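PDB 1B77: protein (sliding clamp) from Enterobacteria phage RB69, which forms a trimeric sliding clamp that binds a peptide of the phage DNA polymerase and probably encircles DNA to keep the polymerase processive. Local coordinates for residues L123-R128 / P163-T168; Y152-D157 / E221-H226; M197-G200 / V205-K208. One frame throughout, in Å; residues are numbered along the deposited sequence.

Interaction 1: residues L123-R128 / P163-T168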
loop_
_atom_site.group_PDB
_atom_site.type_symbol
_atom_site.label_atom_id
_atom_site.label_comp_id
_atom_site.label_asym_id
_atom_site.label_seq_id
_atom_site.Cartn_x
_atom_site.Cartn_y
_atom_site.Cartn_z
ATOM N N LEU A 123 -9.119 11.477 -20.867
ATOM C CA LEU A 123 -8.769 10.057 -20.882
ATOM C C LEU A 123 -8.602 9.578 -19.445
ATOM O O LEU A 123 -9.135 8.541 -19.049
ATOM C CB LEU A 123 -7.460 9.822 -21.639
ATOM C CG LEU A 123 -6.916 8.385 -21.558
ATOM C CD1 LEU A 123 -7.913 7.418 -22.190
ATOM C CD2 LEU A 123 -5.574 8.297 -22.265
ATOM N N GLN A 124 -7.854 10.351 -18.667
ATOM C CA GLN A 124 -7.612 10.032 -17.274
ATOM C C GLN A 124 -8.933 9.883 -16.504
ATOM O O GLN A 124 -9.071 8.980 -15.675
ATOM C CB GLN A 124 -6.757 11.129 -16.642
ATOM C CG GLN A 124 -6.269 10.828 -15.237
ATOM C CD GLN A 124 -5.649 12.048 -14.576
ATOM O OE1 GLN A 124 -6.326 13.057 -14.363
ATOM N NE2 GLN A 124 -4.358 11.966 -14.254
ATOM N N GLN A 125 -9.902 10.761 -16.774
ATOM C CA GLN A 125 -11.187 10.680 -16.080
ATOM C C GLN A 125 -11.976 9.447 -16.492
ATOM O O GLN A 125 -12.575 8.779 -15.648
ATOM C CB GLN A 125 -12.048 11.920 -16.338
ATOM C CG GLN A 125 -13.364 11.891 -15.549
ATOM C CD GLN A 125 -14.258 13.079 -15.845
ATOM O OE1 GLN A 125 -14.839 13.178 -16.924
ATOM N NE2 GLN A 125 -14.372 13.989 -14.886
ATOM N N LEU A 126 -11.990 9.159 -17.789
ATOM C CA LEU A 126 -12.702 7.990 -18.300
ATOM C C LEU A 126 -12.178 6.718 -17.626
ATOM O O LEU A 126 -12.950 5.864 -17.197
ATOM C CB LEU A 126 -12.517 7.872 -19.816
ATOM C CG LEU A 126 -13.069 6.589 -20.455
ATOM C CD1 LEU A 126 -14.579 6.565 -20.316
ATOM C CD2 LEU A 126 -12.658 6.513 -21.924
ATOM N N LEU A 127 -10.858 6.600 -17.539
ATOM C CA LEU A 127 -10.239 5.436 -16.921
ATOM C C LEU A 127 -10.470 5.404 -15.406
ATOM O O LEU A 127 -10.708 4.344 -14.830
ATOM C CB LEU A 127 -8.737 5.418 -17.236
ATOM C CG LEU A 127 -8.331 4.983 -18.651
ATOM C CD1 LEU A 127 -9.170 5.684 -19.693
ATOM C CD2 LEU A 127 -6.860 5.276 -18.864
ATOM N N ARG A 128 -10.411 6.569 -14.770
ATOM C CA ARG A 128 -10.607 6.663 -13.328
ATOM C C ARG A 128 -12.027 6.288 -12.925
ATOM O O ARG A 128 -12.233 5.445 -12.056
ATOM C CB ARG A 128 -10.331 8.089 -12.832
ATOM C CG ARG A 128 -8.902 8.613 -12.996
ATOM C CD ARG A 128 -7.921 7.980 -12.039
ATOM N NE ARG A 128 -6.594 8.588 -12.143
ATOM C CZ ARG A 128 -6.264 9.776 -11.643
ATOM N NH1 ARG A 128 -7.162 10.508 -10.990
ATOM N NH2 ARG A 128 -5.033 10.242 -11.802
ATOM N N PRO A 163 -26.303 4.394 -20.244
ATOM C CA PRO A 163 -24.953 4.878 -19.953
ATOM C C PRO A 163 -24.828 5.387 -18.526
ATOM O O PRO A 163 -25.708 6.084 -18.020
ATOM C CB PRO A 163 -24.759 5.985 -20.980
ATOM C CG PRO A 163 -26.145 6.534 -21.122
ATOM C CD PRO A 163 -26.975 5.273 -21.218
ATOM N N LYS A 164 -23.729 5.026 -17.880
ATOM C CA LYS A 164 -23.463 5.449 -16.516
ATOM C C LYS A 164 -22.507 6.633 -16.576
ATOM O O LYS A 164 -22.306 7.343 -15.589
ATOM C CB LYS A 164 -22.836 4.296 -15.733
ATOM C CG LYS A 164 -23.645 3.002 -15.838
ATOM C CD LYS A 164 -23.175 1.951 -14.850
ATOM C CE LYS A 164 -23.495 2.361 -13.420
ATOM N NZ LYS A 164 -23.029 1.352 -12.430
ATOM N N TYR A 165 -21.931 6.838 -17.758
ATOM C CA TYR A 165 -20.992 7.927 -17.983
ATOM C C TYR A 165 -21.010 8.401 -19.436
ATOM O O TYR A 165 -21.289 7.625 -20.361
ATOM C CB TYR A 165 -19.583 7.473 -17.619
ATOM C CG TYR A 165 -18.514 8.521 -17.820
ATOM C CD1 TYR A 165 -18.396 9.602 -16.954
ATOM C CD2 TYR A 165 -17.588 8.400 -18.852
ATOM C CE1 TYR A 165 -17.376 10.535 -17.109
ATOM C CE2 TYR A 165 -16.568 9.325 -19.017
ATOM C CZ TYR A 165 -16.464 10.386 -18.141
ATOM O OH TYR A 165 -15.437 11.288 -18.294
ATOM N N SER A 166 -20.704 9.676 -19.634
ATOM C CA SER A 166 -20.689 10.237 -20.974
ATOM C C SER A 166 -19.668 11.359 -21.105
ATOM O O SER A 166 -19.646 12.285 -20.305
ATOM C CB SER A 166 -22.078 10.753 -21.335
ATOM O OG SER A 166 -22.100 11.197 -22.676
ATOM N N LEU A 167 -18.831 11.265 -22.131
ATOM C CA LEU A 167 -17.792 12.255 -22.384
ATOM C C LEU A 167 -17.870 12.757 -23.822
ATOM O O LEU A 167 -17.857 11.966 -24.770
ATOM C CB LEU A 167 -16.416 11.633 -22.124
ATOM C CG LEU A 167 -15.166 12.358 -22.641
ATOM C CD1 LEU A 167 -15.020 13.708 -21.957
ATOM C CD2 LEU A 167 -13.938 11.497 -22.370
ATOM N N THR A 168 -17.942 14.073 -23.980
ATOM C CA THR A 168 -18.010 14.705 -25.296
ATOM C C THR A 168 -16.587 14.965 -25.803
ATOM O O THR A 168 -15.740 15.486 -25.076
ATOM C CB THR A 168 -18.761 16.054 -25.222
ATOM O OG1 THR A 168 -20.076 15.832 -24.692
ATOM C CG2 THR A 168 -18.876 16.687 -26.591
#

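Interaction 2: residues Y152-D157 / E221-H226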
loop_
_atom_site.group_PDB
_atom_site.type_symbol
_atom_site.label_atom_id
_atom_site.label_comp_id
_atom_site.label_asym_id
_atom_site.label_seq_id
_atom_site.Cartn_x
_atom_site.Cartn_y
_atom_site.Cartn_z
ATOM N N TYR A 152 -20.814 1.933 -20.352
ATOM C CA TYR A 152 -21.859 1.044 -19.859
ATOM C C TYR A 152 -21.328 -0.118 -19.033
ATOM O O TYR A 152 -20.125 -0.373 -18.979
ATOM C CB TYR A 152 -22.648 0.433 -21.020
ATOM C CG TYR A 152 -23.153 1.391 -22.070
ATOM C CD1 TYR A 152 -22.309 1.879 -23.069
ATOM C CD2 TYR A 152 -24.489 1.769 -22.093
ATOM C CE1 TYR A 152 -22.795 2.718 -24.071
ATOM C CE2 TYR A 152 -24.985 2.604 -23.086
ATOM C CZ TYR A 152 -24.138 3.076 -24.069
ATOM O OH TYR A 152 -24.646 3.894 -25.049
ATOM N N ASN A 153 -22.255 -0.825 -18.394
ATOM C CA ASN A 153 -21.919 -2.010 -17.617
ATOM C C ASN A 153 -22.600 -3.142 -18.373
ATOM O O ASN A 153 -23.745 -3.493 -18.086
ATOM C CB ASN A 153 -22.480 -1.936 -16.199
ATOM C CG ASN A 153 -22.000 -3.091 -15.333
ATOM O OD1 ASN A 153 -22.000 -4.242 -15.765
ATOM N ND2 ASN A 153 -21.587 -2.786 -14.108
ATOM N N LYS A 154 -21.890 -3.678 -19.360
ATOM C CA LYS A 154 -22.366 -4.764 -20.213
ATOM C C LYS A 154 -23.038 -5.908 -19.442
ATOM O O LYS A 154 -24.018 -6.496 -19.907
ATOM C CB LYS A 154 -21.188 -5.315 -21.017
ATOM C CG LYS A 154 -21.534 -6.417 -22.004
ATOM C CD LYS A 154 -22.296 -5.890 -23.197
ATOM C CE LYS A 154 -22.431 -6.961 -24.256
ATOM N NZ LYS A 154 -23.112 -6.435 -25.471
ATOM N N VAL A 155 -22.511 -6.215 -18.263
ATOM C CA VAL A 155 -23.050 -7.294 -17.449
ATOM C C VAL A 155 -24.535 -7.120 -17.112
ATOM O O VAL A 155 -25.351 -8.008 -17.375
ATOM C CB VAL A 155 -22.254 -7.444 -16.142
ATOM C CG1 VAL A 155 -22.775 -8.635 -15.352
ATOM C CG2 VAL A 155 -20.771 -7.619 -16.454
ATOM N N GLU A 156 -24.883 -5.972 -16.542
ATOM C CA GLU A 156 -26.264 -5.707 -16.164
ATOM C C GLU A 156 -27.024 -4.910 -17.227
ATOM O O GLU A 156 -28.201 -4.600 -17.052
ATOM C CB GLU A 156 -26.290 -4.940 -14.841
ATOM C CG GLU A 156 -25.831 -3.502 -14.972
ATOM C CD GLU A 156 -25.747 -2.782 -13.639
ATOM O OE1 GLU A 156 -26.702 -2.894 -12.836
ATOM O OE2 GLU A 156 -24.726 -2.091 -13.406
ATOM N N ASP A 157 -26.348 -4.580 -18.324
ATOM C CA ASP A 157 -26.959 -3.806 -19.398
ATOM C C ASP A 157 -26.537 -4.391 -20.736
ATOM O O ASP A 157 -25.933 -3.721 -21.573
ATOM C CB ASP A 157 -26.524 -2.343 -19.278
ATOM C CG ASP A 157 -27.130 -1.456 -20.348
ATOM O OD1 ASP A 157 -28.318 -1.640 -20.688
ATOM O OD2 ASP A 157 -26.415 -0.560 -20.840
ATOM N N GLU A 221 -15.816 -4.471 -30.726
ATOM C CA GLU A 221 -16.802 -5.532 -30.553
ATOM C C GLU A 221 -17.731 -5.813 -31.726
ATOM O O GLU A 221 -17.943 -4.964 -32.591
ATOM C CB GLU A 221 -17.632 -5.255 -29.302
ATOM C CG GLU A 221 -16.772 -5.080 -28.065
ATOM C CD GLU A 221 -15.791 -6.213 -27.900
ATOM O OE1 GLU A 221 -16.243 -7.374 -27.830
ATOM O OE2 GLU A 221 -14.568 -5.947 -27.849
ATOM N N ALA A 222 -18.288 -7.024 -31.731
ATOM C CA ALA A 222 -19.198 -7.465 -32.780
ATOM C C ALA A 222 -20.506 -6.680 -32.773
ATOM O O ALA A 222 -21.157 -6.545 -33.807
ATOM C CB ALA A 222 -19.479 -8.960 -32.629
ATOM N N ASP A 223 -20.889 -6.157 -31.614
ATOM C CA ASP A 223 -22.124 -5.390 -31.528
ATOM C C ASP A 223 -21.954 -3.956 -32.017
ATOM O O ASP A 223 -22.849 -3.121 -31.866
ATOM C CB ASP A 223 -22.673 -5.413 -30.099
ATOM C CG ASP A 223 -21.599 -5.203 -29.052
ATOM O OD1 ASP A 223 -20.573 -5.927 -29.084
ATOM O OD2 ASP A 223 -21.787 -4.322 -28.189
ATOM N N SER A 224 -20.799 -3.669 -32.609
ATOM C CA SER A 224 -20.547 -2.344 -33.156
ATOM C C SER A 224 -21.397 -2.239 -34.420
ATOM O O SER A 224 -21.727 -3.254 -35.037
ATOM C CB SER A 224 -19.069 -2.183 -33.537
ATOM O OG SER A 224 -18.208 -2.341 -32.426
ATOM N N THR A 225 -21.753 -1.018 -34.799
ATOM C CA THR A 225 -22.537 -0.782 -36.007
ATOM C C THR A 225 -22.098 0.540 -36.623
ATOM O O THR A 225 -21.785 1.485 -35.903
ATOM C CB THR A 225 -24.056 -0.701 -35.707
ATOM O OG1 THR A 225 -24.294 0.300 -34.709
ATOM C CG2 THR A 225 -24.582 -2.044 -35.219
ATOM N N HIS A 226 -22.063 0.597 -37.953
ATOM C CA HIS A 226 -21.674 1.815 -38.657
ATOM C C HIS A 226 -22.322 1.895 -40.038
ATOM O O HIS A 226 -22.813 0.895 -40.563
ATOM C CB HIS A 226 -20.157 1.880 -38.819
ATOM C CG HIS A 226 -19.602 0.817 -39.709
ATOM N ND1 HIS A 226 -19.418 -0.486 -39.290
ATOM C CD2 HIS A 226 -19.210 0.854 -41.001
ATOM C CE1 HIS A 226 -18.932 -1.201 -40.290
ATOM N NE2 HIS A 226 -18.797 -0.415 -41.338
#

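Interaction 3: residues M197-G200 / V205-K208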
loop_
_atom_site.group_PDB
_atom_site.type_symbol
_atom_site.label_atom_id
_atom_site.label_comp_id
_atom_site.label_asym_id
_atom_site.label_seq_id
_atom_site.Cartn_x
_atom_site.Cartn_y
_atom_site.Cartn_z
ATOM N N MET A 197 -8.572 7.445 -34.326
ATOM C CA MET A 197 -9.014 7.087 -35.667
ATOM C C MET A 197 -9.858 5.814 -35.647
ATOM O O MET A 197 -9.381 4.739 -35.274
ATOM C CB MET A 197 -7.800 6.919 -36.565
ATOM C CG MET A 197 -6.944 8.168 -36.598
ATOM S SD MET A 197 -5.394 7.901 -37.416
ATOM C CE MET A 197 -4.407 7.241 -36.056
ATOM N N LEU A 198 -11.115 5.952 -36.054
ATOM C CA LEU A 198 -12.056 4.840 -36.065
ATOM C C LEU A 198 -12.289 4.298 -37.476
ATOM O O LEU A 198 -12.450 5.062 -38.431
ATOM C CB LEU A 198 -13.370 5.301 -35.444
ATOM C CG LEU A 198 -13.180 5.959 -34.075
ATOM C CD1 LEU A 198 -14.450 6.670 -33.656
ATOM C CD2 LEU A 198 -12.782 4.907 -33.057
ATOM N N TRP A 199 -12.313 2.975 -37.599
ATOM C CA TRP A 199 -12.496 2.341 -38.896
ATOM C C TRP A 199 -13.489 1.200 -38.907
ATOM O O TRP A 199 -13.465 0.325 -38.042
ATOM C CB TRP A 199 -11.167 1.807 -39.407
ATOM C CG TRP A 199 -11.307 0.946 -40.621
ATOM C CD1 TRP A 199 -11.602 1.358 -41.886
ATOM C CD2 TRP A 199 -11.129 -0.473 -40.690
ATOM N NE1 TRP A 199 -11.608 0.285 -42.742
ATOM C CE2 TRP A 199 -11.314 -0.851 -42.036
ATOM C CE3 TRP A 199 -10.813 -1.462 -39.748
ATOM C CZ2 TRP A 199 -11.208 -2.176 -42.465
ATOM C CZ3 TRP A 199 -10.705 -2.786 -40.177
ATOM C CH2 TRP A 199 -10.899 -3.125 -41.522
ATOM N N GLY A 200 -14.338 1.205 -39.928
ATOM C CA GLY A 200 -15.337 0.168 -40.075
ATOM C C GLY A 200 -15.514 -0.194 -41.537
ATOM O O GLY A 200 -15.666 0.679 -42.385
ATOM N N VAL A 205 -14.167 -3.939 -37.618
ATOM C CA VAL A 205 -14.083 -2.665 -36.924
ATOM C C VAL A 205 -12.841 -2.623 -36.051
ATOM O O VAL A 205 -12.478 -3.612 -35.423
ATOM C CB VAL A 205 -15.326 -2.426 -36.045
ATOM C CG1 VAL A 205 -16.528 -2.151 -36.926
ATOM C CG2 VAL A 205 -15.590 -3.641 -35.174
ATOM N N ALA A 206 -12.184 -1.472 -36.026
ATOM C CA ALA A 206 -10.985 -1.299 -35.221
ATOM C C ALA A 206 -10.791 0.173 -34.922
ATOM O O ALA A 206 -11.379 1.036 -35.578
ATOM C CB ALA A 206 -9.765 -1.857 -35.950
ATOM N N ALA A 207 -9.964 0.454 -33.925
ATOM C CA ALA A 207 -9.685 1.822 -33.520
ATOM C C ALA A 207 -8.193 2.004 -33.317
ATOM O O ALA A 207 -7.485 1.071 -32.934
ATOM C CB ALA A 207 -10.423 2.142 -32.223
ATOM N N LYS A 208 -7.717 3.213 -33.571
ATOM C CA LYS A 208 -6.316 3.522 -33.383
ATOM C C LYS A 208 -6.195 4.781 -32.541
ATOM O O LYS A 208 -6.851 5.788 -32.815
ATOM C CB LYS A 208 -5.618 3.726 -34.729
ATOM C CG LYS A 208 -4.165 4.134 -34.585
ATOM C CD LYS A 208 -3.427 4.111 -35.906
ATOM C CE LYS A 208 -2.014 4.640 -35.738
ATOM N NZ LYS A 208 -1.259 4.617 -37.024
#

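Interaction 1: residues L123-R128 / P163-T168
Leu126 and Tyr165 bring a helix against a strand. Residues 123-128 are helical throughout, while 163-168 enters strand 165-171, and the backbones come nearest at Leu126 CA and Leu167 CA, 7.8 Å apart. A tyrosine suits the place because its ring offers apolar surface to Leu126 and its hydroxyl reaches Gln125. A classic beta bulge sets Lys164 and Tyr165 together opposite Gly151 of strand 146-152. Tyr165 CG lies anti to the backbone N (chi1 180°), which sends the ring out to the helix. There Tyr165 OH donates a hydrogen bond to Gln125 OE1, which sits in the plane of the ring at its edge; the modelled bond is very short, so its exact length is doubtful. The amide stands almost at right angles to the ring, 88° between planes. A second, apolar contact comes from Leu126, whose CD1 approaches obliquely to within 3.6 Å of Tyr165 CE2, a branched leucine laying a methyl beside the ring. The same Gln125 amide also reaches a second subunit, with OE1 bonded to Ser88 OG and NE2 to Leu66 O of that chain. Helix 120-132 lies against strand 165-171, an outermost strand of its five-stranded sheet within the chain, while Tyr165 to Leu167 pair antiparallel with a strand of the second subunit and carry the sheet across the interface.

Interaction 2: residues Y152-D157 / E221-H226
Lys154 and Asp223 meet in an ion pair, the one direct contact between 152-157 and 221-226. Their side chains come from opposite directions, and Lys154 NZ stops 3.7 Å from Asp223 OD2, a long salt bridge without a hydrogen bond. A lysine suits such a gap because its flexible chain can reach across: the closest CA atoms, those of Lys154 and Asp223, are 11.3 Å apart. The chain runs out with CG anti to the backbone N and bends once at chi2 (72°). Its ammonium group has a stronger partner in the carbonyl of Ser158, so Asp223 probably adds electrostatic attraction to a group already held.

Hydrogen bonds shape each side separately. Residues Glu221 to Ser224 form a type I beta turn closed by Ser224 N to Glu221 O, 3.1 Å. This turn lies between strand 215-219 of the six-stranded sheet and strand 225-226 at the edge of the five-stranded one, while 152-157 follows strand 146-152, so the contact is surface packing between two connections of the fold. Ser224 OG donates to that same carbonyl oxygen, 2.6 Å from Glu221 O, and both donors approach from one face of its plane. A serine suits this position because its short hydroxyl can fold back on the turn, while its oxygen also receives Val181 N. In the other segment, Asp157 N makes weak bonds to the carbonyls of Asn153 and Lys154.

Packing joins the turn to its surroundings, Asp223 lying against Val181 of strand 178-183.

Interaction 3: residues M197-G200 / V205-K208
Met197 and Lys208 face each other as a hydrogen-bonded pair in the antiparallel hairpin of strands 194-201 and 204-210, neighbours in the six-stranded sheet, flanked by 114-118 and 215-219. The axes of the two short segments approach to 4.8 Å, their directions 167° apart, and the four residue pairs in register are Met197 with Lys208, Leu198 with Ala207, Trp199 with Ala206 and Gly200 with Val205. Backbone bonds run both ways within the Met197-Lys208 and Trp199-Ala206 pairs; Met197 N to Lys208 O, for instance, measures 2.8 Å and is nearly straight at 170°.

From CB outward, the methionine tracks its neighbour. Met197 CB lies 4.0 Å from Lys208 O, beside the backbone bond. CG and SD then carry the chain outward, and the bend at chi3 (-85°) turns the methyl across to the other strand. Met197 CE settles against the aliphatic lysine, 3.3 Å from Lys208 CD, a tight fit, and it also touches CB, CG and CE of that residue. The two side chains lie alongside and point the same way, Lys208 being fully extended so that its methylenes form a continuous apolar rod for the methionine's methyl group.

On the same face of the sheet, Ala206 CB meets the Trp199 ring in its plane at the edge, 4.0 Å from Trp199 CE3; a small methyl fits beside so large an indole. The opposite face holds Leu198, whose CD2 approaches Ala207 CB to 3.7 Å, and Val205, whose CG1 packs on Gly200 CA. The chemistry therefore divides in two: four backbone bonds fix the register, while Leu198, Val205 and Ala207 bond to flanking chain, and the side chains contribute apolar contact, the lysine carrying its charged end away from the partner strand.

Following the chain from the N terminus, interaction 1 opens in helix 120-132, and residues 152-157, the first half of interaction 2, occur before 163-168 brings the chain back to that helix. The two contacts therefore cross, and they also touch, Pro163 packing on Tyr152. Interaction 3 begins after interaction 1 is complete: 197-200 returns through a short turn as 205-208, a hairpin that lies wholly within the long span from 157 to 221, which interaction 2 finally closes. Interactions 1 and 2 both reach the five-stranded sheet, interaction 1 joining helix 120-132 to it; interaction 3 belongs to the six-stranded one. His226 touches Gly200 and Val205, and Ser224 touches Val205, so interactions 2 and 3 meet where the sheets adjoin.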